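Local coordinates for putative DNA ligase-like protein Rv0938/MT0965 (Mycobacterium tuberculosis, PDB 2IRU) that probably repairs DNA double-strand breaks together with Ku by non-homologous end joining, and is represented here by its polymerase domain, of the primase-polymerase class, at residues V20-T25 and N59-P64; A52-W57 and Q108-V113; V173-K178 and S245-T250; T250-A255 and Q270-E275. One frame throughout, in Å; residues are numbered along the deposited sequence.

How the contacts relate
Contact 2 is the most buried of the four, a pairing of strands 53-56 and 112-115 with a bulge and a polar outer end. Contact 1 lies farthest out, mostly loop on loop, held by one backbone bond and apolar contacts; it meets contact 2 where Tyr22, Val61 and Leu21 pack on Leu111. Contacts 3 and 4 are close neighbours, partly buried, and share Thr250. The chemistry of contact 3 is that of arginine and serine at the predicted substrate site, whereas contact 4 combines short-strand pairing with proline and tyrosine packing. Gly176 of contact 3 bonds to Thr253 and Gln270 of contact 4, while the Glu112 carboxylate of contact 2 takes Arg247 and Gly248 of contact 3.

Contact 1. Residues V20-T25 and N59-P64; sequences VLYPAT and NGVDQP
Leu21 and Gly60 bring their backbones to 3.7 Å between CA atoms, and one step on Val61 N donates to Leu21 O at 2.8 Å, the single hydrogen bond across the contact. Gly60 has positive phi (93°), and a CB on it would run into Leu21 O and also into the carbonyl O of Asn59. It also opens the type I turn that ends at Gln63. Val61 fills the angle between Tyr22 and Pro23 with its two methyls. CG1, anti to the carbonyl carbon (chi1 -59°), sits over one face of the Tyr22 ring in a CH-pi contact, 4.2 Å from the centroid; CG2 meets Pro23 CD at 3.8 Å. Farther out, the Asp62 and Pro23 side chains slide past each other in opposite directions, with Asp62 OD2 3.4 Å from Pro23 CG. Leu21 CD2 rests against the backbone of Gly60, 3.8 Å from its N. The contact ties the turn between strands 53-56 and 66-68 to the small hairpin of strands 20-22 and 27-28. Tyr22 OH bonds to Arg247 O, Leu21 and Tyr22 pack against helix 29-47, and both, with Val61, touch Leu111.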
loop_
_atom_site.group_PDB
_atom_site.type_symbol
_atom_site.label_atom_id
_atom_site.label_comp_id
_atom_site.label_asym_id
_atom_site.label_seq_id
_atom_site.Cartn_x
_atom_site.Cartn_y
_atom_site.Cartn_z
ATOM N N VAL A 20 -5.182 -10.259 21.971
ATOM C CA VAL A 20 -3.903 -9.682 21.549
ATOM C C VAL A 20 -3.502 -10.212 20.181
ATOM O O VAL A 20 -3.393 -11.452 19.979
ATOM C CB VAL A 20 -2.775 -9.943 22.590
ATOM C CG1 VAL A 20 -1.454 -9.526 22.020
ATOM C CG2 VAL A 20 -3.061 -9.165 23.903
ATOM N N LEU A 21 -3.279 -9.277 19.256
ATOM C CA LEU A 21 -2.817 -9.661 17.911
ATOM C C LEU A 21 -1.303 -9.460 17.686
ATOM O O LEU A 21 -0.738 -10.037 16.754
ATOM C CB LEU A 21 -3.624 -8.939 16.849
ATOM C CG LEU A 21 -5.149 -9.176 16.837
ATOM C CD1 LEU A 21 -5.762 -8.390 15.693
ATOM C CD2 LEU A 21 -5.477 -10.614 16.634
ATOM N N TYR A 22 -0.673 -8.654 18.545
ATOM C CA TYR A 22 0.789 -8.468 18.526
ATOM C C TYR A 22 1.370 -8.783 19.929
ATOM O O TYR A 22 1.434 -7.894 20.783
ATOM C CB TYR A 22 1.100 -7.000 18.191
ATOM C CG TYR A 22 0.746 -6.586 16.779
ATOM C CD1 TYR A 22 1.719 -6.585 15.777
ATOM C CD2 TYR A 22 -0.575 -6.174 16.461
ATOM C CE1 TYR A 22 1.415 -6.169 14.455
ATOM C CE2 TYR A 22 -0.899 -5.734 15.162
ATOM C CZ TYR A 22 0.092 -5.772 14.169
ATOM O OH TYR A 22 -0.248 -5.350 12.908
ATOM N N PRO A 23 1.782 -10.044 20.172
ATOM C CA PRO A 23 2.230 -10.405 21.533
ATOM C C PRO A 23 3.402 -9.557 22.054
ATOM O O PRO A 23 3.516 -9.343 23.275
ATOM C CB PRO A 23 2.664 -11.879 21.412
ATOM C CG PRO A 23 1.873 -12.436 20.232
ATOM C CD PRO A 23 1.729 -11.206 19.257
ATOM N N ALA A 24 4.262 -9.073 21.154
ATOM C CA ALA A 24 5.466 -8.313 21.587
ATOM C C ALA A 24 5.097 -7.005 22.291
ATOM O O ALA A 24 5.844 -6.509 23.157
ATOM C CB ALA A 24 6.343 -8.010 20.404
ATOM N N THR A 25 3.946 -6.451 21.881
ATOM C CA THR A 25 3.531 -5.108 22.329
ATOM C C THR A 25 2.168 -5.141 23.071
ATOM O O THR A 25 1.826 -4.137 23.718
ATOM C CB THR A 25 3.432 -4.152 21.113
ATOM O OG1 THR A 25 2.561 -4.738 20.126
ATOM C CG2 THR A 25 4.818 -3.853 20.514
ATOM N N ASN A 59 -5.297 -15.261 14.752
ATOM C CA ASN A 59 -4.849 -15.311 16.159
ATOM C C ASN A 59 -3.546 -14.514 16.384
ATOM O O ASN A 59 -2.813 -14.742 17.375
ATOM C CB ASN A 59 -4.734 -16.735 16.704
ATOM C CG ASN A 59 -6.068 -17.277 17.197
ATOM O OD1 ASN A 59 -6.907 -16.513 17.729
ATOM N ND2 ASN A 59 -6.296 -18.571 16.982
ATOM N N GLY A 60 -3.289 -13.543 15.493
ATOM C CA GLY A 60 -2.190 -12.585 15.713
ATOM C C GLY A 60 -0.906 -13.040 15.046
ATOM O O GLY A 60 -0.841 -14.116 14.394
ATOM N N VAL A 61 0.117 -12.208 15.176
ATOM C CA VAL A 61 1.297 -12.341 14.315
ATOM C C VAL A 61 2.232 -13.510 14.677
ATOM O O VAL A 61 3.180 -13.761 13.946
ATOM C CB VAL A 61 2.107 -11.023 14.212
ATOM C CG1 VAL A 61 1.221 -9.885 13.640
ATOM C CG2 VAL A 61 2.608 -10.651 15.557
ATOM N N ASP A 62 1.967 -14.194 15.784
ATOM C CA ASP A 62 2.733 -15.385 16.160
ATOM C C ASP A 62 1.997 -16.684 15.763
ATOM O O ASP A 62 2.450 -17.808 16.056
ATOM C CB ASP A 62 3.050 -15.311 17.651
ATOM C CG ASP A 62 4.231 -14.395 17.938
ATOM O OD1 ASP A 62 4.849 -13.890 16.965
ATOM O OD2 ASP A 62 4.589 -14.223 19.128
ATOM N N GLN A 63 0.863 -16.499 15.077
ATOM C CA GLN A 63 0.074 -17.628 14.578
ATOM C C GLN A 63 -0.041 -17.541 13.026
ATOM O O GLN A 63 0.205 -16.477 12.428
ATOM C CB GLN A 63 -1.312 -17.654 15.260
ATOM C CG GLN A 63 -1.267 -18.135 16.695
ATOM C CD GLN A 63 -1.083 -19.634 16.756
ATOM O OE1 GLN A 63 -0.033 -20.119 17.185
ATOM N NE2 GLN A 63 -2.083 -20.383 16.270
ATOM N N PRO A 64 -0.410 -18.663 12.360
ATOM C CA PRO A 64 -0.440 -18.665 10.878
ATOM C C PRO A 64 -1.351 -17.581 10.265
ATOM O O PRO A 64 -2.390 -17.229 10.842
ATOM C CB PRO A 64 -0.918 -20.093 10.535
ATOM C CG PRO A 64 -0.493 -20.912 11.759
ATOM C CD PRO A 64 -0.728 -19.995 12.921
#

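Contact 2. Residues A52-W57 and Q108-V113; sequences ATRKRW and QAALEV
Arg56 and Gln108 meet in a compact polar cluster at one end of the pairing. The Arg56 chain runs straight to CD and then bends (chi3 61°), placing NE 2.9 Å from Gln108 O in a hydrogen bond. Gln108 bends back at chi2, and its NE2 lies 3.0 Å above the guanidinium plane, over the centre: donor over donor, so not a hydrogen bond, with the amide plane turned 40° from the guanidinium. Water 2 joins Arg56 NH2 to Gln108 OE1, and Arg56 NH1 has a salt bridge to Glu68. The Arg54 chain, bent at chi2 and chi3, gives NH1 to Ala52 O and Lys69 O, while water 1 joins its NE to Gln108 NE2. The strands are antiparallel in a four-stranded sheet: Lys55 N donates to Glu112 O at 3.0 Å, the return bond is weak, and Leu111 and Glu112 both face Lys55 in a classic beta bulge. Ala109, in a Schellman motif, accepts from Trp57 N. Lys55, which binds substrate by similarity, lies alongside Glu112, pointing the same way. Glu112 puts CD 3.7 Å from Trp57 CH2 at the indole edge; its carboxylate is engaged by His114 and Arg247. Leu111 crosses the indole at about a right angle, with CD1 3.7 Å from CE3.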
loop_
_atom_site.group_PDB
_atom_site.type_symbol
_atom_site.label_atom_id
_atom_site.label_comp_id
_atom_site.label_asym_id
_atom_site.label_seq_id
_atom_site.Cartn_x
_atom_site.Cartn_y
_atom_site.Cartn_z
ATOM N N ALA A 52 -9.458 -4.758 -2.964
ATOM C CA ALA A 52 -8.689 -4.870 -1.706
ATOM C C ALA A 52 -8.324 -6.324 -1.423
ATOM O O ALA A 52 -9.222 -7.143 -1.120
ATOM C CB ALA A 52 -9.478 -4.306 -0.530
ATOM N N THR A 53 -7.028 -6.620 -1.529
ATOM C CA THR A 53 -6.475 -7.907 -1.024
ATOM C C THR A 53 -6.227 -7.794 0.474
ATOM O O THR A 53 -5.642 -6.816 0.908
ATOM C CB THR A 53 -5.189 -8.280 -1.794
ATOM O OG1 THR A 53 -5.545 -8.585 -3.142
ATOM C CG2 THR A 53 -4.496 -9.504 -1.184
ATOM N N ARG A 54 -6.690 -8.780 1.247
ATOM C CA ARG A 54 -6.452 -8.801 2.716
ATOM C C ARG A 54 -5.334 -9.771 3.061
ATOM O O ARG A 54 -5.208 -10.797 2.396
ATOM C CB ARG A 54 -7.735 -9.252 3.479
ATOM C CG ARG A 54 -8.887 -8.211 3.485
ATOM C CD ARG A 54 -9.639 -8.162 2.173
ATOM N NE ARG A 54 -10.467 -9.369 2.066
ATOM C CZ ARG A 54 -10.796 -10.004 0.938
ATOM N NH1 ARG A 54 -10.414 -9.547 -0.266
ATOM N NH2 ARG A 54 -11.580 -11.097 1.034
ATOM N N LYS A 55 -4.541 -9.472 4.087
ATOM C CA LYS A 55 -3.773 -10.538 4.702
ATOM C C LYS A 55 -4.252 -10.600 6.167
ATOM O O LYS A 55 -4.248 -9.573 6.879
ATOM C CB LYS A 55 -2.264 -10.374 4.543
ATOM C CG LYS A 55 -1.562 -11.719 4.917
ATOM C CD LYS A 55 -0.085 -11.775 4.509
ATOM C CE LYS A 55 0.511 -13.101 5.011
ATOM N NZ LYS A 55 2.007 -13.118 4.727
ATOM N N ARG A 56 -4.695 -11.801 6.577
ATOM C CA ARG A 56 -5.320 -11.988 7.863
ATOM C C ARG A 56 -4.483 -12.810 8.799
ATOM O O ARG A 56 -3.908 -13.826 8.389
ATOM C CB ARG A 56 -6.714 -12.672 7.736
ATOM C CG ARG A 56 -7.693 -11.793 6.964
ATOM C CD ARG A 56 -9.040 -12.454 6.638
ATOM N NE ARG A 56 -9.767 -12.828 7.860
ATOM C CZ ARG A 56 -10.815 -13.655 7.871
ATOM N NH1 ARG A 56 -11.268 -14.212 6.734
ATOM N NH2 ARG A 56 -11.425 -13.913 9.029
ATOM N N TRP A 57 -4.448 -12.381 10.057
ATOM C CA TRP A 57 -3.840 -13.143 11.150
ATOM C C TRP A 57 -4.908 -13.404 12.257
ATOM O O TRP A 57 -4.916 -12.700 13.267
ATOM C CB TRP A 57 -2.680 -12.333 11.760
ATOM C CG TRP A 57 -1.413 -12.296 10.942
ATOM C CD1 TRP A 57 -0.277 -13.044 11.189
ATOM C CD2 TRP A 57 -1.099 -11.456 9.811
ATOM N NE1 TRP A 57 0.707 -12.739 10.267
ATOM C CE2 TRP A 57 0.230 -11.776 9.413
ATOM C CE3 TRP A 57 -1.810 -10.489 9.087
ATOM C CZ2 TRP A 57 0.868 -11.144 8.339
ATOM C CZ3 TRP A 57 -1.188 -9.860 8.014
ATOM C CH2 TRP A 57 0.148 -10.198 7.639
ATOM N N GLN A 108 -12.032 -8.559 10.924
ATOM C CA GLN A 108 -11.520 -9.716 10.167
ATOM C C GLN A 108 -10.082 -10.112 10.616
ATOM O O GLN A 108 -9.550 -11.156 10.161
ATOM C CB GLN A 108 -11.497 -9.370 8.644
ATOM C CG GLN A 108 -12.876 -9.389 7.944
ATOM C CD GLN A 108 -13.289 -10.811 7.643
ATOM O OE1 GLN A 108 -14.125 -11.414 8.372
ATOM N NE2 GLN A 108 -12.635 -11.394 6.666
ATOM N N ALA A 109 -9.441 -9.284 11.451
ATOM C CA ALA A 109 -7.984 -9.434 11.735
ATOM C C ALA A 109 -7.177 -9.342 10.419
ATOM O O ALA A 109 -6.089 -9.926 10.269
ATOM C CB ALA A 109 -7.686 -10.751 12.496
ATOM N N ALA A 110 -7.744 -8.614 9.452
ATOM C CA ALA A 110 -7.014 -8.324 8.186
ATOM C C ALA A 110 -6.067 -7.158 8.514
ATOM O O ALA A 110 -6.381 -5.963 8.242
ATOM C CB ALA A 110 -7.985 -7.979 7.032
ATOM N N LEU A 111 -4.932 -7.490 9.152
ATOM C CA LEU A 111 -3.983 -6.433 9.561
ATOM C C LEU A 111 -3.547 -5.658 8.344
ATOM O O LEU A 111 -3.362 -4.433 8.409
ATOM C CB LEU A 111 -2.752 -7.049 10.278
ATOM C CG LEU A 111 -3.123 -7.915 11.487
ATOM C CD1 LEU A 111 -1.823 -8.440 12.144
ATOM C CD2 LEU A 111 -4.047 -7.131 12.495
ATOM N N GLU A 112 -3.384 -6.370 7.233
ATOM C CA GLU A 112 -2.885 -5.751 5.982
ATOM C C GLU A 112 -3.955 -5.608 4.915
ATOM O O GLU A 112 -4.729 -6.554 4.649
ATOM C CB GLU A 112 -1.719 -6.550 5.427
ATOM C CG GLU A 112 -0.516 -6.499 6.381
ATOM C CD GLU A 112 0.771 -7.069 5.798
ATOM O OE1 GLU A 112 0.729 -7.666 4.711
ATOM O OE2 GLU A 112 1.824 -6.978 6.488
ATOM N N VAL A 113 -3.997 -4.413 4.335
ATOM C CA VAL A 113 -4.793 -4.153 3.106
ATOM C C VAL A 113 -3.804 -3.863 1.965
ATOM O O VAL A 113 -2.943 -2.997 2.117
ATOM C CB VAL A 113 -5.746 -2.960 3.315
ATOM C CG1 VAL A 113 -6.559 -2.633 2.048
ATOM C CG2 VAL A 113 -6.644 -3.255 4.515
HETATM O O HOH W 1 -11.284 -11.008 4.252
HETATM O O HOH W 2 -14.304 -14.356 8.972
#

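Contact 3. Residues V173-K178 and S245-T250; sequences VTSGSK and SLRGRT
Arg247 turns its guanidinium edge to Ser175 and one face to Ser177. At the edge, NH1 donates to Ser175 O at 2.8 Å; the oxygen lies in the guanidinium plane, although the donor itself stands 44° above the carbonyl plane. Over the face, Ser177 OG sits 3.0 Å above the plane, offset toward the rim. Its 3.2 Å approach to NH1 has a poor angle and is not a hydrogen bond. Successive bends at chi2 (-51°) and chi3 (-52°) fold CD and NE of the arginine back. Its CG lies 3.8 Å from Gly176 CA, where a side chain on the glycine would clash. The loop is shaped by an ST turn, in which Ser177 N donates to Ser175 OG; the same OG also bonds to Gly179 O. Arg249 comes to Ser177 beside Arg247: its CD is 3.4 Å from both Ser177 OG and Gly176 O, while Ser177 CA lies over one face of its guanidinium. Water 3 accepts from Arg249 NH1 at the edge of that group and has a weak bond to Ser177 OG. Ser175, Gly176, Ser177 and Arg247 all belong, by similarity, to the substrate site of the polymerase. With NE in a salt bridge to Glu112 and NH1 on a carbonyl, the Arg247 guanidinium is fixed in rotation; its charge is probably partly balanced by Glu112, but an arginine so held is consistent with binding the nucleotide substrate.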
loop_
_atom_site.group_PDB
_atom_site.type_symbol
_atom_site.label_atom_id
_atom_site.label_comp_id
_atom_site.label_asym_id
_atom_site.label_seq_id
_atom_site.Cartn_x
_atom_site.Cartn_y
_atom_site.Cartn_z
ATOM N N VAL A 173 6.555 6.829 1.152
ATOM C CA VAL A 173 5.793 6.105 2.161
ATOM C C VAL A 173 6.684 4.985 2.681
ATOM O O VAL A 173 7.023 4.049 1.926
ATOM C CB VAL A 173 4.489 5.479 1.578
ATOM C CG1 VAL A 173 3.764 4.730 2.681
ATOM C CG2 VAL A 173 3.576 6.549 0.982
ATOM N N THR A 174 7.108 5.076 3.941
ATOM C CA THR A 174 7.933 3.991 4.500
ATOM C C THR A 174 6.980 2.797 4.640
ATOM O O THR A 174 5.863 2.967 5.110
ATOM C CB THR A 174 8.658 4.367 5.800
ATOM O OG1 THR A 174 7.783 5.037 6.723
ATOM C CG2 THR A 174 9.870 5.296 5.464
ATOM N N SER A 175 7.415 1.636 4.199
ATOM C CA SER A 175 6.507 0.478 4.045
ATOM C C SER A 175 6.044 -0.156 5.344
ATOM O O SER A 175 5.090 -0.945 5.304
ATOM C CB SER A 175 7.184 -0.633 3.217
ATOM O OG SER A 175 8.188 -1.261 3.968
ATOM N N GLY A 176 6.701 0.131 6.480
ATOM C CA GLY A 176 6.426 -0.553 7.753
ATOM C C GLY A 176 7.255 -1.811 7.941
ATOM O O GLY A 176 7.330 -2.352 9.031
ATOM N N SER A 177 7.870 -2.271 6.852
ATOM C CA SER A 177 8.741 -3.439 6.872
ATOM C C SER A 177 10.188 -3.002 6.730
ATOM O O SER A 177 10.822 -2.645 7.714
ATOM C CB SER A 177 8.335 -4.411 5.754
ATOM O OG SER A 177 7.081 -4.977 6.052
ATOM N N LYS A 178 10.681 -3.013 5.498
ATOM C CA LYS A 178 12.058 -2.669 5.154
ATOM C C LYS A 178 12.027 -1.717 3.941
ATOM O O LYS A 178 12.857 -0.800 3.800
ATOM C CB LYS A 178 12.807 -3.956 4.786
ATOM C CG LYS A 178 14.261 -3.764 4.328
ATOM C CD LYS A 178 15.061 -5.078 4.400
ATOM C CE LYS A 178 14.713 -6.029 3.250
ATOM N NZ LYS A 178 15.328 -7.367 3.480
ATOM N N SER A 245 -2.005 1.217 5.959
ATOM C CA SER A 245 -2.210 -0.169 6.445
ATOM C C SER A 245 -1.221 -0.503 7.549
ATOM O O SER A 245 -0.025 -0.126 7.483
ATOM C CB SER A 245 -2.009 -1.192 5.310
ATOM O OG SER A 245 -2.278 -2.532 5.779
ATOM N N LEU A 246 -1.696 -1.258 8.530
ATOM C CA LEU A 246 -0.811 -1.908 9.503
ATOM C C LEU A 246 -0.021 -2.972 8.743
ATOM O O LEU A 246 -0.426 -3.396 7.626
ATOM C CB LEU A 246 -1.646 -2.605 10.602
ATOM C CG LEU A 246 -2.311 -1.677 11.616
ATOM C CD1 LEU A 246 -3.354 -2.404 12.432
ATOM C CD2 LEU A 246 -1.279 -1.121 12.575
ATOM N N ARG A 247 1.043 -3.422 9.392
ATOM C CA ARG A 247 1.827 -4.559 8.923
ATOM C C ARG A 247 1.737 -5.692 9.929
ATOM O O ARG A 247 1.765 -5.478 11.166
ATOM C CB ARG A 247 3.301 -4.169 8.741
ATOM C CG ARG A 247 3.551 -2.994 7.768
ATOM C CD ARG A 247 2.854 -3.182 6.419
ATOM N NE ARG A 247 3.139 -4.453 5.786
ATOM C CZ ARG A 247 4.057 -4.632 4.843
ATOM N NH1 ARG A 247 4.773 -3.603 4.388
ATOM N NH2 ARG A 247 4.215 -5.834 4.301
ATOM N N GLY A 248 1.698 -6.912 9.402
ATOM C CA GLY A 248 1.656 -8.110 10.264
ATOM C C GLY A 248 3.079 -8.516 10.568
ATOM O O GLY A 248 3.658 -9.413 9.931
ATOM N N ARG A 249 3.673 -7.769 11.471
ATOM C CA ARG A 249 5.082 -7.912 11.830
ATOM C C ARG A 249 5.123 -7.934 13.339
ATOM O O ARG A 249 4.091 -7.765 14.011
ATOM C CB ARG A 249 5.890 -6.730 11.281
ATOM C CG ARG A 249 6.126 -6.796 9.773
ATOM C CD ARG A 249 7.129 -5.780 9.308
ATOM N NE ARG A 249 8.498 -6.012 9.800
ATOM C CZ ARG A 249 9.370 -6.873 9.269
ATOM N NH1 ARG A 249 9.037 -7.636 8.230
ATOM N NH2 ARG A 249 10.589 -6.985 9.788
ATOM N N THR A 250 6.314 -8.144 13.889
ATOM C CA THR A 250 6.435 -8.208 15.353
ATOM C C THR A 250 5.843 -6.994 16.073
ATOM O O THR A 250 5.254 -7.152 17.168
ATOM C CB THR A 250 7.893 -8.465 15.802
ATOM O OG1 THR A 250 8.737 -7.369 15.411
ATOM C CG2 THR A 250 8.371 -9.765 15.192
HETATM O O HOH W 3 6.427 -8.276 6.771
#

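Contact 4. Residues T250-A255 and Q270-E275; sequences THPTVA and QLSYDE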
loop_
_atom_site.group_PDB
_atom_site.type_symbol
_atom_site.label_atom_id
_atom_site.label_comp_id
_atom_site.label_asym_id
_atom_site.label_seq_id
_atom_site.Cartn_x
_atom_site.Cartn_y
_atom_site.Cartn_z
ATOM N N THR A 250 6.314 -8.144 13.889
ATOM C CA THR A 250 6.435 -8.208 15.353
ATOM C C THR A 250 5.843 -6.994 16.073
ATOM O O THR A 250 5.254 -7.152 17.168
ATOM C CB THR A 250 7.893 -8.465 15.802
ATOM O OG1 THR A 250 8.737 -7.369 15.411
ATOM C CG2 THR A 250 8.371 -9.765 15.192
ATOM N N HIS A 251 6.055 -5.793 15.500
ATOM C CA HIS A 251 5.422 -4.587 16.019
ATOM C C HIS A 251 4.377 -4.093 15.033
ATOM O O HIS A 251 4.537 -4.276 13.836
ATOM C CB HIS A 251 6.443 -3.451 16.203
ATOM C CG HIS A 251 7.381 -3.686 17.344
ATOM N ND1 HIS A 251 8.187 -2.695 17.860
ATOM C CD2 HIS A 251 7.621 -4.786 18.085
ATOM C CE1 HIS A 251 8.898 -3.185 18.863
ATOM N NE2 HIS A 251 8.566 -4.454 19.020
ATOM N N PRO A 252 3.349 -3.407 15.524
ATOM C CA PRO A 252 2.305 -2.821 14.674
ATOM C C PRO A 252 2.770 -1.572 13.941
ATOM O O PRO A 252 2.330 -0.441 14.235
ATOM C CB PRO A 252 1.201 -2.491 15.679
ATOM C CG PRO A 252 1.916 -2.249 16.951
ATOM C CD PRO A 252 3.084 -3.187 16.961
ATOM N N THR A 253 3.731 -1.764 13.040
ATOM C CA THR A 253 4.183 -0.660 12.210
ATOM C C THR A 253 3.187 -0.428 11.068
ATOM O O THR A 253 2.288 -1.262 10.807
ATOM C CB THR A 253 5.586 -0.916 11.664
ATOM O OG1 THR A 253 5.590 -2.230 11.121
ATOM C CG2 THR A 253 6.635 -0.824 12.805
ATOM N N VAL A 254 3.383 0.671 10.333
ATOM C CA VAL A 254 2.415 1.099 9.311
ATOM C C VAL A 254 3.117 1.522 8.012
ATOM O O VAL A 254 4.262 2.041 8.062
ATOM C CB VAL A 254 1.604 2.347 9.867
ATOM C CG1 VAL A 254 0.718 3.001 8.802
ATOM C CG2 VAL A 254 0.729 1.932 11.077
ATOM N N ALA A 255 2.405 1.342 6.888
ATOM C CA ALA A 255 2.848 1.928 5.627
ATOM C C ALA A 255 2.600 3.455 5.734
ATOM O O ALA A 255 1.491 3.958 5.402
ATOM C CB ALA A 255 2.076 1.261 4.483
ATOM N N GLN A 270 10.900 2.965 10.759
ATOM C CA GLN A 270 9.481 2.713 10.486
ATOM C C GLN A 270 8.638 3.294 11.631
ATOM O O GLN A 270 9.106 3.327 12.789
ATOM C CB GLN A 270 9.243 1.211 10.375
ATOM C CG GLN A 270 10.106 0.535 9.318
ATOM C CD GLN A 270 9.855 1.088 7.917
ATOM O OE1 GLN A 270 8.749 1.552 7.595
ATOM N NE2 GLN A 270 10.893 1.032 7.074
ATOM N N LEU A 271 7.414 3.723 11.324
ATOM C CA LEU A 271 6.551 4.310 12.344
ATOM C C LEU A 271 5.489 3.340 12.841
ATOM O O LEU A 271 5.021 2.492 12.086
ATOM C CB LEU A 271 5.880 5.586 11.826
ATOM C CG LEU A 271 6.785 6.718 11.351
ATOM C CD1 LEU A 271 5.921 7.800 10.754
ATOM C CD2 LEU A 271 7.672 7.278 12.473
ATOM N N SER A 272 5.120 3.479 14.113
ATOM C CA SER A 272 4.086 2.629 14.717
ATOM C C SER A 272 2.715 3.262 14.513
ATOM O O SER A 272 2.607 4.493 14.320
ATOM C CB SER A 272 4.409 2.545 16.212
ATOM O OG SER A 272 3.707 1.471 16.796
ATOM N N TYR A 273 1.662 2.438 14.574
ATOM C CA TYR A 273 0.316 2.948 14.441
ATOM C C TYR A 273 -0.029 4.146 15.330
ATOM O O TYR A 273 -0.714 5.083 14.880
ATOM C CB TYR A 273 -0.716 1.828 14.615
ATOM C CG TYR A 273 -0.982 1.443 16.051
ATOM C CD1 TYR A 273 -2.120 1.933 16.717
ATOM C CD2 TYR A 273 -0.131 0.592 16.749
ATOM C CE1 TYR A 273 -2.396 1.625 18.022
ATOM C CE2 TYR A 273 -0.397 0.277 18.094
ATOM C CZ TYR A 273 -1.561 0.775 18.711
ATOM O OH TYR A 273 -1.851 0.464 20.013
ATOM N N ASP A 274 0.431 4.125 16.578
ATOM C CA ASP A 274 0.157 5.241 17.488
ATOM C C ASP A 274 0.788 6.553 17.005
ATOM O O ASP A 274 0.149 7.611 17.068
ATOM C CB ASP A 274 0.550 4.895 18.914
ATOM C CG ASP A 274 2.008 4.506 19.036
ATOM O OD1 ASP A 274 2.405 3.441 18.504
ATOM O OD2 ASP A 274 2.753 5.264 19.674
ATOM N N GLU A 275 1.992 6.457 16.451
ATOM C CA GLU A 275 2.676 7.628 15.907
ATOM C C GLU A 275 1.951 8.175 14.678
ATOM O O GLU A 275 1.839 9.411 14.481
ATOM C CB GLU A 275 4.120 7.260 15.547
ATOM C CG GLU A 275 4.977 6.758 16.702
ATOM C CD GLU A 275 6.384 6.453 16.238
ATOM O OE1 GLU A 275 6.590 5.379 15.626
ATOM O OE2 GLU A 275 7.299 7.296 16.500
HETATM O O HOH W 4 6.721 3.261 8.437
#
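Thr253 and Val254 pair with Leu271 and Ser272 as two short, weakly bonded antiparallel strands at the margin of the large mixed sheet, just where the second strand passes into helix 273-283. Thr253 faces Ser272 in a non-hydrogen-bonded pair with CA atoms only 4.1 Å apart and side chains diverging. On one side of it, Val254 N donates to Leu271 O at 3.0 Å, in a bent bond of 136°; on the other, Tyr273 N, in the first turn of the helix, donates to Pro252 O, also at 3.0 Å. Pro252, the centre of an inverse gamma turn, carries the main apolar contact. Its CG meets the Tyr273 ring at the edge, 3.5 Å from CD2, the two side chains crossing obliquely. Tyr273 CG, set between its backbone N and carbonyl carbon (chi1 79°), brings the ring beside the proline. Val254 CG2 fits against the start of the helix, 3.5 Å from Tyr273 CA. Ser272 holds the N-cap position, but its OG bonds to Asp274 OD1, while its backbone N donates straight to Glu275 OE1 (172°). At the far end, water 4 accepts from Leu271 N and lies 2.8 Å from Val254 O and from Gln270 OE1. Thr253 OG1 and Gln270 OE1 bond to the backbone of Gly176, in the predicted substrate loop after strand 171-174. Helix 29-47 packs on the contact, with Tyr35 on Val254 and Asp31 on Tyr273, and Pro252 and Tyr273 touch Thr27 of strand 27-28.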